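Local coordinates for protein lipase (Rhizopus chinensis, PDB 6A0W) that probably hydrolyses the ester bonds of triacylglycerols, as a fungal class 3 lipase of the alpha/beta-hydrolase clan, at residues A[72-84]-A[93-107]. Sequence-based numbering, arbitrary orientation.
Sequences KYVPDGKLIKTFT and FILRSDAQKTIYVTF
Asp76 plugs its carboxylate into the loop that follows strand 90-97, with both oxygens at work: OD1 takes the hydroxyl of Ser97 on its syn lone pair (OG to OD1 2.6 Å), and OD2 accepts from the backbone N of Ala99 at 2.8 Å. Its chi1 of 82° sets CG between its own N and carbonyl carbon, facing that loop. Ser97 OG also accepts from Gln100 N, an ST motif that positions the hydroxyl for Asp76, while Val74 CG1 rests on Ser97 CB (3.7 Å). The poorly ordered Lys78 comes across Asp98 at about a right angle, NZ meeting OD2 (3.0 Å) from the anti side. Arg96, side by side with Lys78, grips the same carboxylate with NE to OD1 and NH2 to OD2; the shared aspartate probably offsets the closeness of the two cations.

Beyond this end runs the antiparallel pairing of strand 78-85, outermost in the central alpha/beta-hydrolase sheet, with strand 90-97. A classic beta bulge interrupts it: Ile80 and Lys81 both face Ile94, whose O takes a firm bond from Ile80 N (2.8 Å) and a weak one from Lys81 N (3.4 Å). Here Ile80 turns toward the partner strand, CB meeting Ile94 CG2 at 4.0 Å; Leu79 CD2 touches Phe93 CD1 at 3.7 Å on the face those two share. Farther out, Tyr164 OH hydrogen-bonds Asp98 OD1, and Gln157 OE1 of helix 137-160 accepts a hydrogen bond from Arg96 NH1.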
ATOM      1  N   LYS A  72      -8.213   0.900 -18.312  1.00 39.26           N
ATOM      2  CA  LYS A  72      -7.125   1.812 -18.527  1.00 36.33           C
ATOM      3  C   LYS A  72      -5.776   1.196 -18.168  1.00 45.73           C
ATOM      4  O   LYS A  72      -4.834   1.388 -18.900  1.00 40.41           O
ATOM      5  CB  LYS A  72      -7.325   3.036 -17.659  1.00 40.88           C
ATOM      6  CG  LYS A  72      -6.275   4.111 -17.864  1.00 44.75           C
ATOM      7  CD  LYS A  72      -6.742   5.408 -17.247  1.00 51.10           C
ATOM      8  CE  LYS A  72      -5.815   6.519 -17.668  1.00 61.69           C
ATOM      9  NZ  LYS A  72      -6.519   7.802 -17.420  1.00 74.93           N
ATOM     10  N   TYR A  73      -5.619   0.618 -16.973  1.00 39.38           N
ATOM     11  CA  TYR A  73      -4.276   0.198 -16.539  1.00 41.18           C
ATOM     12  C   TYR A  73      -3.952  -1.282 -16.841  1.00 34.19           C
ATOM     13  O   TYR A  73      -2.803  -1.645 -17.023  1.00 35.98           O
ATOM     14  CB  TYR A  73      -4.018   0.570 -15.070  1.00 35.09           C
ATOM     15  CG  TYR A  73      -4.016   2.070 -14.826  1.00 36.52           C
ATOM     16  CD1 TYR A  73      -2.952   2.867 -15.284  1.00 41.21           C
ATOM     17  CD2 TYR A  73      -5.107   2.717 -14.212  1.00 37.04           C
ATOM     18  CE1 TYR A  73      -2.962   4.242 -15.122  1.00 37.88           C
ATOM     19  CE2 TYR A  73      -5.126   4.102 -14.058  1.00 41.10           C
ATOM     20  CZ  TYR A  73      -4.064   4.855 -14.534  1.00 40.59           C
ATOM     21  OH  TYR A  73      -4.045   6.217 -14.382  1.00 39.79           O
ATOM     22  N   VAL A  74      -4.953  -2.138 -16.913  1.00 37.17           N
ATOM     23  CA  VAL A  74      -4.724  -3.531 -17.280  1.00 37.65           C
ATOM     24  C   VAL A  74      -5.792  -3.994 -18.265  1.00 40.36           C
ATOM     25  O   VAL A  74      -6.710  -4.746 -17.895  1.00 36.68           O
ATOM     26  CB  VAL A  74      -4.746  -4.482 -16.075  1.00 35.90           C
ATOM     27  CG1 VAL A  74      -4.064  -5.779 -16.483  1.00 36.67           C
ATOM     28  CG2 VAL A  74      -4.060  -3.866 -14.863  1.00 35.43           C
ATOM     29  N   PRO A  75      -5.695  -3.504 -19.514  1.00 42.95           N
ATOM     30  CA  PRO A  75      -6.776  -3.733 -20.469  1.00 43.40           C
ATOM     31  C   PRO A  75      -7.012  -5.207 -20.737  1.00 40.73           C
ATOM     32  O   PRO A  75      -8.138  -5.598 -20.946  1.00 39.77           O
ATOM     33  CB  PRO A  75      -6.308  -3.007 -21.740  1.00 42.22           C
ATOM     34  CG  PRO A  75      -4.972  -2.409 -21.429  1.00 45.57           C
ATOM     35  CD  PRO A  75      -4.827  -2.391 -19.931  1.00 42.78           C
ATOM     36  N   ASP A  76      -5.975  -6.033 -20.705  1.00 40.94           N
ATOM     37  CA  ASP A  76      -6.151  -7.457 -20.967  1.00 40.77           C
ATOM     38  C   ASP A  76      -6.281  -8.254 -19.667  1.00 41.49           C
ATOM     39  O   ASP A  76      -6.230  -9.488 -19.681  1.00 42.08           O
ATOM     40  CB  ASP A  76      -4.978  -7.982 -21.799  1.00 40.32           C
ATOM     41  CG  ASP A  76      -3.748  -8.313 -20.948  1.00 42.76           C
ATOM     42  OD1 ASP A  76      -3.479  -7.629 -19.918  1.00 38.10           O
ATOM     43  OD2 ASP A  76      -3.026  -9.247 -21.334  1.00 39.91           O
ATOM     44  N   GLY A  77      -6.567  -7.580 -18.558  1.00 44.36           N
ATOM     45  CA  GLY A  77      -6.663  -8.266 -17.277  1.00 41.00           C
ATOM     46  C   GLY A  77      -7.687  -9.391 -17.254  1.00 40.20           C
ATOM     47  O   GLY A  77      -8.784  -9.244 -17.775  1.00 38.17           O
ATOM     48  N   LYS A  78      -7.346 -10.468 -16.549  1.00 37.88           N
ATOM     49  CA  LYS A  78      -8.253 -11.574 -16.201  1.00 39.18           C
ATOM     50  C   LYS A  78      -8.285 -11.808 -14.700  1.00 34.61           C
ATOM     51  O   LYS A  78      -7.265 -12.118 -14.060  1.00 33.36           O
ATOM     52  CB  LYS A  78      -7.780 -12.887 -16.842  1.00 46.25           C
ATOM     53  CG  LYS A  78      -8.515 -13.300 -18.099  1.00 74.24           C
ATOM     54  CD  LYS A  78      -7.733 -12.972 -19.368  1.00 90.75           C
ATOM     55  CE  LYS A  78      -7.127 -14.223 -19.994  1.00 95.48           C
ATOM     56  NZ  LYS A  78      -5.854 -13.909 -20.707  1.00 93.62           N
ATOM     57  N   LEU A  79      -9.459 -11.675 -14.121  1.00 33.38           N
ATOM     58  CA  LEU A  79      -9.638 -11.914 -12.707  1.00 36.40           C
ATOM     59  C   LEU A  79      -9.540 -13.414 -12.477  1.00 38.83           C
ATOM     60  O   LEU A  79     -10.246 -14.170 -13.100  1.00 34.52           O
ATOM     61  CB  LEU A  79     -11.016 -11.453 -12.251  1.00 36.31           C
ATOM     62  CG  LEU A  79     -11.043 -10.008 -11.777  1.00 48.93           C
ATOM     63  CD1 LEU A  79     -12.512  -9.644 -11.561  1.00 48.08           C
ATOM     64  CD2 LEU A  79     -10.196  -9.800 -10.514  1.00 38.95           C
ATOM     65  N   ILE A  80      -8.708 -13.826 -11.541  1.00 34.67           N
ATOM     66  CA  ILE A  80      -8.562 -15.238 -11.221  1.00 39.13           C
ATOM     67  C   ILE A  80      -9.390 -15.557  -9.996  1.00 37.66           C
ATOM     68  O   ILE A  80     -10.070 -16.558  -9.978  1.00 40.51           O
ATOM     69  CB  ILE A  80      -7.078 -15.596 -10.965  1.00 35.03           C
ATOM     70  CG1 ILE A  80      -6.209 -15.111 -12.128  1.00 34.04           C
ATOM     71  CG2 ILE A  80      -6.893 -17.103 -10.774  1.00 40.00           C
ATOM     72  CD1 ILE A  80      -6.670 -15.598 -13.486  1.00 39.10           C
ATOM     73  N   LYS A  81      -9.486 -14.627  -9.051  1.00 37.80           N
ATOM     74  CA  LYS A  81     -10.170 -14.908  -7.809  1.00 33.54           C
ATOM     75  C   LYS A  81     -10.422 -13.598  -7.114  1.00 33.50           C
ATOM     76  O   LYS A  81      -9.547 -12.755  -7.114  1.00 31.23           O
ATOM     77  CB  LYS A  81      -9.247 -15.749  -6.923  1.00 41.40           C
ATOM     78  CG  LYS A  81      -9.827 -16.151  -5.565  1.00 40.61           C
ATOM     79  CD  LYS A  81     -10.488 -17.509  -5.685  1.00 50.99           C
ATOM     80  CE  LYS A  81     -11.215 -17.945  -4.423  1.00 58.77           C
ATOM     81  NZ  LYS A  81     -10.319 -18.157  -3.257  1.00 53.77           N
ATOM     82  N   THR A  82     -11.558 -13.470  -6.437  1.00 29.24           N
ATOM     83  CA  THR A  82     -11.800 -12.363  -5.498  1.00 36.82           C
ATOM     84  C   THR A  82     -12.145 -12.942  -4.145  1.00 33.34           C
ATOM     85  O   THR A  82     -12.432 -14.119  -4.073  1.00 36.84           O
ATOM     86  CB  THR A  82     -12.944 -11.449  -5.962  1.00 33.57           C
ATOM     87  OG1 THR A  82     -14.169 -12.155  -5.894  1.00 44.15           O
ATOM     88  CG2 THR A  82     -12.737 -11.016  -7.415  1.00 33.22           C
ATOM     89  N   PHE A  83     -11.955 -12.168  -3.087  1.00 33.93           N
ATOM     90  CA  PHE A  83     -12.188 -12.630  -1.716  1.00 36.79           C
ATOM     91  C   PHE A  83     -12.521 -11.466  -0.761  1.00 35.12           C
ATOM     92  O   PHE A  83     -12.160 -10.314  -0.996  1.00 29.46           O
ATOM     93  CB  PHE A  83     -10.976 -13.387  -1.173  1.00 33.87           C
ATOM     94  CG  PHE A  83      -9.679 -12.664  -1.347  1.00 32.81           C
ATOM     95  CD1 PHE A  83      -8.956 -12.787  -2.524  1.00 35.29           C
ATOM     96  CD2 PHE A  83      -9.195 -11.841  -0.351  1.00 30.69           C
ATOM     97  CE1 PHE A  83      -7.773 -12.085  -2.707  1.00 33.93           C
ATOM     98  CE2 PHE A  83      -8.003 -11.156  -0.519  1.00 35.38           C
ATOM     99  CZ  PHE A  83      -7.296 -11.285  -1.695  1.00 32.06           C
ATOM    100  N   THR A  84     -13.185 -11.781   0.337  1.00 30.48           N
ATOM    101  CA  THR A  84     -13.663 -10.790   1.256  1.00 30.59           C
ATOM    102  C   THR A  84     -13.631 -11.414   2.625  1.00 33.26           C
ATOM    103  O   THR A  84     -14.002 -12.563   2.766  1.00 35.00           O
ATOM    104  CB  THR A  84     -15.119 -10.411   0.932  1.00 39.39           C
ATOM    105  OG1 THR A  84     -15.174  -9.797  -0.358  1.00 38.90           O
ATOM    106  CG2 THR A  84     -15.665  -9.397   1.961  1.00 35.71           C
ATOM    107  N   PHE A  93      -8.228  -9.334  -4.633  1.00 27.58           N
ATOM    108  CA  PHE A  93      -8.311 -10.118  -5.824  1.00 28.19           C
ATOM    109  C   PHE A  93      -6.939 -10.518  -6.331  1.00 29.37           C
ATOM    110  O   PHE A  93      -5.937  -9.908  -5.978  1.00 27.69           O
ATOM    111  CB  PHE A  93      -9.098  -9.380  -6.913  1.00 25.14           C
ATOM    112  CG  PHE A  93      -8.459  -8.110  -7.414  1.00 29.33           C
ATOM    113  CD1 PHE A  93      -7.541  -8.149  -8.456  1.00 30.41           C
ATOM    114  CD2 PHE A  93      -8.975  -6.877  -7.052  1.00 30.46           C
ATOM    115  CE1 PHE A  93      -6.997  -6.976  -8.957  1.00 32.49           C
ATOM    116  CE2 PHE A  93      -8.462  -5.693  -7.573  1.00 30.34           C
ATOM    117  CZ  PHE A  93      -7.485  -5.745  -8.550  1.00 30.00           C
ATOM    118  N   ILE A  94      -6.938 -11.493  -7.242  1.00 28.37           N
ATOM    119  CA  ILE A  94      -5.781 -11.883  -7.984  1.00 26.74           C
ATOM    120  C   ILE A  94      -6.221 -11.675  -9.420  1.00 27.42           C
ATOM    121  O   ILE A  94      -7.278 -12.159  -9.826  1.00 30.79           O
ATOM    122  CB  ILE A  94      -5.485 -13.400  -7.837  1.00 32.72           C
ATOM    123  CG1 ILE A  94      -5.302 -13.816  -6.376  1.00 37.60           C
ATOM    124  CG2 ILE A  94      -4.330 -13.805  -8.727  1.00 32.07           C
ATOM    125  CD1 ILE A  94      -4.325 -12.974  -5.648  1.00 40.95           C
ATOM    126  N   LEU A  95      -5.316 -11.130 -10.208  1.00 28.33           N
ATOM    127  CA  LEU A  95      -5.551 -10.782 -11.589  1.00 28.98           C
ATOM    128  C   LEU A  95      -4.286 -11.119 -12.371  1.00 31.63           C
ATOM    129  O   LEU A  95      -3.169 -10.880 -11.915  1.00 33.61           O
ATOM    130  CB  LEU A  95      -5.822  -9.277 -11.683  1.00 30.84           C
ATOM    131  CG  LEU A  95      -6.055  -8.692 -13.077  1.00 34.10           C
ATOM    132  CD1 LEU A  95      -7.545  -8.806 -13.380  1.00 31.12           C
ATOM    133  CD2 LEU A  95      -5.621  -7.227 -13.056  1.00 34.32           C
ATOM    134  N   ARG A  96      -4.460 -11.620 -13.586  1.00 32.79           N
ATOM    135  CA  ARG A  96      -3.336 -11.882 -14.445  1.00 33.02           C
ATOM    136  C   ARG A  96      -3.450 -11.060 -15.734  1.00 33.53           C
ATOM    137  O   ARG A  96      -4.525 -10.998 -16.365  1.00 36.45           O
ATOM    138  CB  ARG A  96      -3.256 -13.374 -14.777  1.00 33.67           C
ATOM    139  CG  ARG A  96      -1.939 -13.741 -15.429  1.00 39.67           C
ATOM    140  CD  ARG A  96      -1.844 -15.225 -15.789  1.00 42.00           C
ATOM    141  NE  ARG A  96      -2.516 -15.469 -17.043  1.00 41.27           N
ATOM    142  CZ  ARG A  96      -3.743 -15.970 -17.187  1.00 39.78           C
ATOM    143  NH1 ARG A  96      -4.390 -16.542 -16.185  1.00 39.37           N
ATOM    144  NH2 ARG A  96      -4.292 -15.950 -18.393  1.00 49.82           N
ATOM    145  N   SER A  97      -2.319 -10.473 -16.113  1.00 32.20           N
ATOM    146  CA  SER A  97      -2.109  -9.863 -17.418  1.00 31.02           C
ATOM    147  C   SER A  97      -1.046 -10.674 -18.154  1.00 34.15           C
ATOM    148  O   SER A  97       0.147 -10.637 -17.804  1.00 33.87           O
ATOM    149  CB  SER A  97      -1.602  -8.407 -17.238  1.00 36.60           C
ATOM    150  OG  SER A  97      -1.262  -7.808 -18.492  1.00 35.69           O
ATOM    151  N   ASP A  98      -1.420 -11.239 -19.278  1.00 36.71           N
ATOM    152  CA  ASP A  98      -0.472 -11.937 -20.089  1.00 32.65           C
ATOM    153  C   ASP A  98       0.363 -10.932 -20.832  1.00 36.66           C
ATOM    154  O   ASP A  98       1.528 -11.107 -20.987  1.00 37.45           O
ATOM    155  CB  ASP A  98      -1.159 -12.883 -21.040  1.00 33.94           C
ATOM    156  CG  ASP A  98      -1.768 -14.033 -20.330  1.00 39.55           C
ATOM    157  OD1 ASP A  98      -1.152 -14.553 -19.424  1.00 40.65           O
ATOM    158  OD2 ASP A  98      -2.872 -14.397 -20.655  1.00 41.47           O
ATOM    159  N   ALA A  99      -0.250  -9.848 -21.243  1.00 37.13           N
ATOM    160  CA  ALA A  99       0.454  -8.788 -21.990  1.00 39.13           C
ATOM    161  C   ALA A  99       1.569  -8.189 -21.133  1.00 37.82           C
ATOM    162  O   ALA A  99       2.627  -7.947 -21.662  1.00 41.82           O
ATOM    163  CB  ALA A  99      -0.528  -7.733 -22.400  1.00 45.61           C
ATOM    164  N   GLN A 100       1.341  -7.992 -19.858  1.00 41.44           N
ATOM    165  CA  GLN A 100       2.370  -7.386 -18.986  1.00 37.53           C
ATOM    166  C   GLN A 100       3.149  -8.474 -18.252  1.00 33.51           C
ATOM    167  O   GLN A 100       4.017  -8.113 -17.485  1.00 35.07           O
ATOM    168  CB  GLN A 100       1.702  -6.443 -17.990  1.00 42.41           C
ATOM    169  CG  GLN A 100       0.678  -5.525 -18.627  1.00 48.24           C
ATOM    170  CD  GLN A 100       0.351  -4.295 -17.819  1.00 53.18           C
ATOM    171  OE1 GLN A 100      -0.763  -3.808 -17.833  1.00 47.26           O
ATOM    172  NE2 GLN A 100       1.345  -3.760 -17.136  1.00 51.80           N
ATOM    173  N   LYS A 101       2.834  -9.737 -18.489  1.00 37.14           N
ATOM    174  CA  LYS A 101       3.483 -10.887 -17.809  1.00 34.40           C
ATOM    175  C   LYS A 101       3.493 -10.629 -16.300  1.00 33.73           C
ATOM    176  O   LYS A 101       4.543 -10.737 -15.700  1.00 34.28           O
ATOM    177  CB  LYS A 101       4.883 -11.116 -18.375  1.00 39.55           C
ATOM    178  CG  LYS A 101       4.913 -11.658 -19.792  1.00 49.90           C
ATOM    179  CD  LYS A 101       6.301 -11.852 -20.333  1.00 55.08           C
ATOM    180  CE  LYS A 101       6.668 -13.309 -20.510  1.00 74.56           C
ATOM    181  NZ  LYS A 101       8.132 -13.539 -20.503  1.00 81.09           N
ATOM    182  N   THR A 102       2.350 -10.326 -15.725  1.00 33.27           N
ATOM    183  CA  THR A 102       2.279  -9.974 -14.296  1.00 31.80           C
ATOM    184  C   THR A 102       1.111 -10.692 -13.622  1.00 28.69           C
ATOM    185  O   THR A 102       0.065 -10.830 -14.244  1.00 31.11           O
ATOM    186  CB  THR A 102       2.088  -8.455 -14.131  1.00 34.34           C
ATOM    187  OG1 THR A 102       3.167  -7.727 -14.698  1.00 31.58           O
ATOM    188  CG2 THR A 102       1.917  -8.001 -12.701  1.00 36.48           C
ATOM    189  N   ILE A 103       1.335 -11.172 -12.427  1.00 28.37           N
ATOM    190  CA  ILE A 103       0.242 -11.701 -11.579  1.00 31.05           C
ATOM    191  C   ILE A 103       0.029 -10.637 -10.504  1.00 32.09           C
ATOM    192  O   ILE A 103       0.965 -10.357  -9.768  1.00 30.48           O
ATOM    193  CB  ILE A 103       0.597 -13.057 -10.956  1.00 34.56           C
ATOM    194  CG1 ILE A 103       0.843 -14.124 -12.022  1.00 35.23           C
ATOM    195  CG2 ILE A 103      -0.478 -13.468  -9.979  1.00 33.93           C
ATOM    196  CD1 ILE A 103       1.709 -15.252 -11.566  1.00 37.03           C
ATOM    197  N   TYR A 104      -1.135 -10.056 -10.443  1.00 30.06           N
ATOM    198  CA  TYR A 104      -1.397  -8.988  -9.458  1.00 32.52           C
ATOM    199  C   TYR A 104      -2.134  -9.553  -8.249  1.00 27.66           C
ATOM    200  O   TYR A 104      -3.052 -10.313  -8.414  1.00 27.33           O
ATOM    201  CB  TYR A 104      -2.293  -7.910 -10.062  1.00 35.76           C
ATOM    202  CG  TYR A 104      -1.729  -7.119 -11.211  1.00 38.12           C
ATOM    203  CD1 TYR A 104      -1.894  -7.532 -12.514  1.00 34.83           C
ATOM    204  CD2 TYR A 104      -1.061  -5.934 -10.990  1.00 37.58           C
ATOM    205  CE1 TYR A 104      -1.400  -6.792 -13.567  1.00 38.64           C
ATOM    206  CE2 TYR A 104      -0.551  -5.185 -12.028  1.00 40.91           C
ATOM    207  CZ  TYR A 104      -0.731  -5.613 -13.324  1.00 38.78           C
ATOM    208  OH  TYR A 104      -0.226  -4.877 -14.345  1.00 56.67           O
ATOM    209  N   VAL A 105      -1.687  -9.181  -7.086  1.00 22.94           N
ATOM    210  CA  VAL A 105      -2.363  -9.508  -5.812  1.00 27.45           C
ATOM    211  C   VAL A 105      -2.766  -8.145  -5.265  1.00 24.58           C
ATOM    212  O   VAL A 105      -1.884  -7.391  -4.960  1.00 31.49           O
ATOM    213  CB  VAL A 105      -1.452 -10.273  -4.841  1.00 26.54           C
ATOM    214  CG1 VAL A 105      -2.197 -10.618  -3.577  1.00 29.46           C
ATOM    215  CG2 VAL A 105      -0.889 -11.526  -5.480  1.00 35.06           C
ATOM    216  N   THR A 106      -4.035  -7.850  -5.182  1.00 27.14           N
ATOM    217  CA  THR A 106      -4.485  -6.504  -4.758  1.00 27.85           C
ATOM    218  C   THR A 106      -5.382  -6.584  -3.522  1.00 29.77           C
ATOM    219  O   THR A 106      -6.236  -7.446  -3.497  1.00 28.07           O
ATOM    220  CB  THR A 106      -5.221  -5.815  -5.915  1.00 30.84           C
ATOM    221  OG1 THR A 106      -4.413  -5.831  -7.083  1.00 26.60           O
ATOM    222  CG2 THR A 106      -5.627  -4.401  -5.593  1.00 32.28           C
ATOM    223  N   PHE A 107      -5.218  -5.676  -2.580  1.00 29.76           N
ATOM    224  CA  PHE A 107      -6.055  -5.669  -1.359  1.00 27.88           C
ATOM    225  C   PHE A 107      -6.602  -4.276  -1.043  1.00 30.46           C
ATOM    226  O   PHE A 107      -6.086  -3.267  -1.488  1.00 26.28           O
ATOM    227  CB  PHE A 107      -5.240  -6.058  -0.127  1.00 29.38           C
ATOM    228  CG  PHE A 107      -4.554  -7.394  -0.182  1.00 32.96           C
ATOM    229  CD1 PHE A 107      -3.281  -7.518  -0.706  1.00 27.84           C
ATOM    230  CD2 PHE A 107      -5.173  -8.525   0.305  1.00 29.58           C
ATOM    231  CE1 PHE A 107      -2.643  -8.743  -0.741  1.00 27.45           C
ATOM    232  CE2 PHE A 107      -4.537  -9.749   0.263  1.00 30.12           C
ATOM    233  CZ  PHE A 107      -3.272  -9.852  -0.254  1.00 30.19           C
TER
HETATM  234  O   HOH W   1      -4.408 -11.701 -19.279  1.00 47.85           O